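Local coordinates for Rna-directed RNA polymerase (Infectious pancreatic necrosis virus, PDB 3ZED), which catalyses RNA-templated synthesis of RNA from ribonucleoside triphosphates and probably also becomes covalently attached to the viral genomic RNA, at residues 268-273 and 441-446; 333-338 and 421-426. All coordinates share one frame; numbering follows the deposited sequence.

Overall arrangement
Both contacts join helices in the palm domain of the birnavirus polymerase, and their centres lie about 15 Å apart. In chain order the helices are 260-278, 326-340, 412-426 and 438-452, so the helices of contact 2 fall, in sequence, between the two of contact 1. Helices 412-426 and 438-452 follow one another and link the two sites directly, with L423 of contact 2 packing on A441 and A444 of contact 1. Helix 326-340 also serves both, presenting V335 and S336 to contact 2 and L331 to the phenylalanines of contact 1. The two contacts thus form one group of packed helices, joined through helices 326-340 and 438-452.

Contact 1: residues 268-273 and 441-446; sequences DSFIRD and ATFAMN
F443 meets F270 and I271 in the palm region of the birnavirus RNA polymerase, where helix 438-452 packs on helix 260-278 in a buried contact. The F443 side chain engages its neighbours in sequence along its length. Its CB touches the I271 methyl CD1 at 3.6 Å, the closest approach between the two segments. One bond further on, CG is still within 4.0 Å of the same I271 CD1. The isoleucine then gives way to the second aromatic ring: F443 CD1 and CE1 both lie 4.0 Å from F270 CE2. F443 also packs on L331 and L332 of helix 326-340, and on A448 of its own helix.

The torsions account for this order. With CG of F443 anti to the backbone N (chi1 173°), the ring is carried out across the gap between the helices. In I271, CG1 is likewise anti to the backbone N, and the turn about CB-CG1 (chi2 70°) then brings CD1 to F443 CB. The two phenyl planes are nearly perpendicular, about 86° apart. F270 brings its edge to the meeting; separately it pairs edge-to-face with F294 and touches L331 and M451. The contact itself is entirely apolar. The side chain of F270 is about 11 Å from that of P250, part of a predicted GTP-binding segment. F443 CE1 sits close to the plane of the F270 ring, beside CE2.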
loop_
_atom_site.group_PDB
_atom_site.type_symbol
_atom_site.label_atom_id
_atom_site.label_comp_id
_atom_site.label_asym_id
_atom_site.label_seq_id
_atom_site.Cartn_x
_atom_site.Cartn_y
_atom_site.Cartn_z
ATOM N N ASP B 268 -4.333 23.669 -0.040
ATOM C CA ASP B 268 -3.810 24.930 -0.575
ATOM C C ASP B 268 -3.225 25.803 0.526
ATOM O O ASP B 268 -2.093 26.272 0.411
ATOM C CB ASP B 268 -4.922 25.745 -1.270
ATOM C CG ASP B 268 -5.275 25.390 -2.699
ATOM O OD1 ASP B 268 -5.009 24.235 -3.115
ATOM O OD2 ASP B 268 -5.881 26.241 -3.382
ATOM N N SER B 269 -4.021 26.037 1.584
ATOM C CA SER B 269 -3.653 26.903 2.704
ATOM C C SER B 269 -2.451 26.359 3.459
ATOM O O SER B 269 -1.589 27.145 3.833
ATOM C CB SER B 269 -4.833 27.089 3.655
ATOM O OG SER B 269 -5.958 27.640 2.991
ATOM N N PHE B 270 -2.371 25.028 3.649
ATOM C CA PHE B 270 -1.256 24.431 4.370
ATOM C C PHE B 270 0.071 24.611 3.624
ATOM O O PHE B 270 1.027 25.069 4.240
ATOM C CB PHE B 270 -1.502 22.933 4.671
ATOM C CG PHE B 270 -0.390 22.296 5.470
ATOM C CD1 PHE B 270 -0.142 22.686 6.786
ATOM C CD2 PHE B 270 0.429 21.324 4.900
ATOM C CE1 PHE B 270 0.892 22.097 7.527
ATOM C CE2 PHE B 270 1.467 20.731 5.641
ATOM C CZ PHE B 270 1.690 21.122 6.947
ATOM N N ILE B 271 0.133 24.250 2.325
ATOM C CA ILE B 271 1.356 24.346 1.516
ATOM C C ILE B 271 1.771 25.837 1.316
ATOM O O ILE B 271 2.970 26.133 1.362
ATOM C CB ILE B 271 1.259 23.536 0.166
ATOM C CG1 ILE B 271 2.643 23.323 -0.507
ATOM C CG2 ILE B 271 0.242 24.108 -0.829
ATOM C CD1 ILE B 271 3.578 22.369 0.222
ATOM N N ARG B 272 0.785 26.761 1.159
ATOM C CA ARG B 272 1.031 28.200 0.981
ATOM C C ARG B 272 1.559 28.830 2.271
ATOM O O ARG B 272 2.529 29.591 2.221
ATOM C CB ARG B 272 -0.252 28.902 0.507
ATOM C CG ARG B 272 -0.244 30.446 0.560
ATOM C CD ARG B 272 -1.385 31.077 -0.223
ATOM N NE ARG B 272 -2.667 30.421 0.043
ATOM C CZ ARG B 272 -3.377 29.770 -0.870
ATOM N NH1 ARG B 272 -2.959 29.714 -2.131
ATOM N NH2 ARG B 272 -4.522 29.187 -0.537
ATOM N N ASP B 273 0.928 28.501 3.421
ATOM C CA ASP B 273 1.324 29.017 4.739
ATOM C C ASP B 273 2.681 28.490 5.145
ATOM O O ASP B 273 3.432 29.220 5.775
ATOM C CB ASP B 273 0.291 28.678 5.825
ATOM C CG ASP B 273 -0.933 29.575 5.885
ATOM O OD1 ASP B 273 -1.122 30.401 4.953
ATOM O OD2 ASP B 273 -1.710 29.447 6.856
ATOM N N ALA B 441 10.202 21.304 -1.493
ATOM C CA ALA B 441 11.360 20.606 -0.898
ATOM C C ALA B 441 11.205 20.601 0.634
ATOM O O ALA B 441 11.518 19.599 1.261
ATOM C CB ALA B 441 12.668 21.295 -1.294
ATOM N N THR B 442 10.645 21.689 1.214
ATOM C CA THR B 442 10.387 21.825 2.654
ATOM C C THR B 442 9.288 20.853 3.076
ATOM O O THR B 442 9.449 20.145 4.072
ATOM C CB THR B 442 10.013 23.280 2.997
ATOM O OG1 THR B 442 11.062 24.124 2.535
ATOM C CG2 THR B 442 9.793 23.504 4.503
ATOM N N PHE B 443 8.170 20.820 2.322
ATOM C CA PHE B 443 7.088 19.905 2.643
ATOM C C PHE B 443 7.582 18.484 2.582
ATOM O O PHE B 443 7.436 17.765 3.567
ATOM C CB PHE B 443 5.876 20.090 1.714
ATOM C CG PHE B 443 4.820 19.026 1.924
ATOM C CD1 PHE B 443 4.088 18.971 3.112
ATOM C CD2 PHE B 443 4.622 18.025 0.976
ATOM C CE1 PHE B 443 3.147 17.952 3.334
ATOM C CE2 PHE B 443 3.690 16.995 1.201
ATOM C CZ PHE B 443 2.958 16.965 2.378
ATOM N N ALA B 444 8.209 18.089 1.457
ATOM C CA ALA B 444 8.643 16.706 1.238
ATOM C C ALA B 444 9.731 16.242 2.200
ATOM O O ALA B 444 9.602 15.153 2.763
ATOM C CB ALA B 444 9.115 16.526 -0.199
ATOM N N MET B 445 10.781 17.060 2.402
ATOM C CA MET B 445 11.932 16.664 3.212
ATOM C C MET B 445 11.822 16.982 4.684
ATOM O O MET B 445 12.297 16.204 5.507
ATOM C CB MET B 445 13.233 17.326 2.685
ATOM C CG MET B 445 13.555 17.042 1.206
ATOM S SD MET B 445 13.452 15.294 0.672
ATOM C CE MET B 445 14.711 14.558 1.684
ATOM N N ASN B 446 11.272 18.132 5.019
ATOM C CA ASN B 446 11.325 18.604 6.389
ATOM C C ASN B 446 10.059 18.425 7.198
ATOM O O ASN B 446 10.153 18.463 8.424
ATOM C CB ASN B 446 11.717 20.096 6.396
ATOM C CG ASN B 446 12.999 20.402 5.659
ATOM O OD1 ASN B 446 12.988 20.982 4.589
ATOM N ND2 ASN B 446 14.136 20.053 6.228
#

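Contact 2: residues 333-338 and 421-426; sequences SMVSTP and YLLTRG
The axes of 333-338 and 421-426 approach to 10.4 Å at 48°, both running roughly the same way, and the CA atoms of S336 and L422 come within 7.3 Å of each other. The contact joins two helices of the birnavirus polymerase palm domain, 326-340 and 412-426, away from the predicted GTP-binding segment. Two leucines, a valine and a serine make it. L422 lays its CD1 methyl against two consecutive residues of the facing helix, 4.3 Å from V335 CG1 and 4.3 Å from S336 CA, with S336 CB at 4.4 Å, so the serine contributes carbon here while its OG makes a weak bond back to L332 O. V335 CG1, anti to the backbone N, also takes up the tighter contact, with L423 CD1 at 3.8 Å. The valine and this leucine meet at a slant. L423 holds a chi1 of -97°, well off a staggered value, and its side chain reaches on to A444 and L729, while W440 packs on V335.

Polar groups are settled on the flanks. S333 O accepts from both T337 N and T337 OG1, the hydroxyl at 2.6 Å, and the two donors reach it from opposite faces of its carbonyl plane. This doubled grip comes just before P338, whose nitrogen has no bond to the preceding turn and where the helix kinks. On the other helix, R425 NH1 donates to T424 OG1, which lies in the guanidinium plane, over 3.1 Å and with an N-H...O angle of 169°; salt bridges to E195 and E202 hold the rest of that group. W427, the residue following 421-426, donates from NE1 to V335 O and ties its segment of chain to helix 326-340. Between the segments themselves, however, only carbon meets carbon: their mutual fit rests on van der Waals packing of buried apolar groups, with the positive charge of R425 probably balanced by E195 and E202.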
loop_
_atom_site.group_PDB
_atom_site.type_symbol
_atom_site.label_atom_id
_atom_site.label_comp_id
_atom_site.label_asym_id
_atom_site.label_seq_id
_atom_site.Cartn_x
_atom_site.Cartn_y
_atom_site.Cartn_z
ATOM N N SER B 333 0.477 12.357 -2.284
ATOM C CA SER B 333 0.197 11.673 -3.552
ATOM C C SER B 333 0.684 12.476 -4.732
ATOM O O SER B 333 1.045 11.869 -5.736
ATOM C CB SER B 333 -1.289 11.357 -3.692
ATOM O OG SER B 333 -1.662 10.464 -2.659
ATOM N N MET B 334 0.747 13.820 -4.606
ATOM C CA MET B 334 1.287 14.697 -5.650
ATOM C C MET B 334 2.811 14.442 -5.855
ATOM O O MET B 334 3.324 14.680 -6.938
ATOM C CB MET B 334 1.029 16.168 -5.304
ATOM C CG MET B 334 -0.358 16.623 -5.655
ATOM S SD MET B 334 -0.767 18.265 -5.000
ATOM C CE MET B 334 0.268 19.306 -6.018
ATOM N N VAL B 335 3.512 13.930 -4.835
ATOM C CA VAL B 335 4.956 13.640 -4.920
ATOM C C VAL B 335 5.177 12.213 -5.492
ATOM O O VAL B 335 6.002 12.023 -6.381
ATOM C CB VAL B 335 5.667 13.824 -3.533
ATOM C CG1 VAL B 335 7.170 13.527 -3.617
ATOM C CG2 VAL B 335 5.414 15.223 -2.956
ATOM N N SER B 336 4.450 11.223 -4.972
ATOM C CA SER B 336 4.656 9.821 -5.346
ATOM C C SER B 336 3.996 9.363 -6.649
ATOM O O SER B 336 4.680 8.744 -7.461
ATOM C CB SER B 336 4.208 8.895 -4.221
ATOM O OG SER B 336 2.871 9.162 -3.837
ATOM N N THR B 337 2.688 9.622 -6.841
ATOM C CA THR B 337 1.926 9.066 -7.959
ATOM C C THR B 337 2.433 9.514 -9.349
ATOM O O THR B 337 2.516 8.617 -10.184
ATOM C CB THR B 337 0.408 9.226 -7.784
ATOM O OG1 THR B 337 0.055 10.593 -7.779
ATOM C CG2 THR B 337 -0.110 8.577 -6.494
ATOM N N PRO B 338 2.869 10.778 -9.641
ATOM C CA PRO B 338 3.376 11.071 -11.004
ATOM C C PRO B 338 4.653 10.282 -11.335
ATOM O O PRO B 338 4.885 9.972 -12.502
ATOM C CB PRO B 338 3.635 12.592 -10.975
ATOM C CG PRO B 338 2.797 13.101 -9.857
ATOM C CD PRO B 338 2.868 12.007 -8.818
ATOM N N TYR B 421 15.058 10.018 -2.527
ATOM C CA TYR B 421 15.128 9.201 -3.738
ATOM C C TYR B 421 14.147 9.692 -4.814
ATOM O O TYR B 421 14.543 9.837 -5.970
ATOM C CB TYR B 421 14.867 7.725 -3.400
ATOM C CG TYR B 421 14.919 6.816 -4.607
ATOM C CD1 TYR B 421 16.107 6.616 -5.303
ATOM C CD2 TYR B 421 13.782 6.154 -5.051
ATOM C CE1 TYR B 421 16.158 5.797 -6.427
ATOM C CE2 TYR B 421 13.820 5.322 -6.168
ATOM C CZ TYR B 421 15.008 5.157 -6.861
ATOM O OH TYR B 421 15.057 4.322 -7.942
ATOM N N LEU B 422 12.895 9.994 -4.434
ATOM C CA LEU B 422 11.885 10.484 -5.374
ATOM C C LEU B 422 12.242 11.866 -5.943
ATOM O O LEU B 422 12.064 12.093 -7.133
ATOM C CB LEU B 422 10.503 10.550 -4.703
ATOM C CG LEU B 422 9.834 9.205 -4.280
ATOM C CD1 LEU B 422 8.545 9.466 -3.553
ATOM C CD2 LEU B 422 9.518 8.319 -5.486
ATOM N N LEU B 423 12.751 12.786 -5.100
ATOM C CA LEU B 423 13.075 14.146 -5.540
ATOM C C LEU B 423 14.369 14.225 -6.342
ATOM O O LEU B 423 14.470 15.100 -7.185
ATOM C CB LEU B 423 13.125 15.134 -4.363
ATOM C CG LEU B 423 11.844 15.954 -4.127
ATOM C CD1 LEU B 423 10.670 15.054 -3.692
ATOM C CD2 LEU B 423 12.080 17.041 -3.085
ATOM N N THR B 424 15.327 13.303 -6.123
ATOM C CA THR B 424 16.589 13.320 -6.866
ATOM C C THR B 424 16.475 12.488 -8.165
ATOM O O THR B 424 16.941 12.933 -9.196
ATOM C CB THR B 424 17.786 12.850 -5.987
ATOM O OG1 THR B 424 17.548 11.535 -5.483
ATOM C CG2 THR B 424 18.068 13.783 -4.818
ATOM N N ARG B 425 15.863 11.298 -8.117
ATOM C CA ARG B 425 15.782 10.412 -9.278
ATOM C C ARG B 425 14.487 10.577 -10.092
ATOM O O ARG B 425 14.481 10.222 -11.269
ATOM C CB ARG B 425 15.952 8.930 -8.848
ATOM C CG ARG B 425 17.407 8.448 -8.712
ATOM C CD ARG B 425 18.164 9.108 -7.569
ATOM N NE ARG B 425 19.510 8.554 -7.443
ATOM C CZ ARG B 425 20.437 8.979 -6.594
ATOM N NH1 ARG B 425 20.176 9.976 -5.756
ATOM N NH2 ARG B 425 21.632 8.410 -6.573
ATOM N N GLY B 426 13.425 11.086 -9.476
ATOM C CA GLY B 426 12.144 11.263 -10.152
ATOM C C GLY B 426 11.932 12.692 -10.612
ATOM O O GLY B 426 11.970 12.984 -11.811
#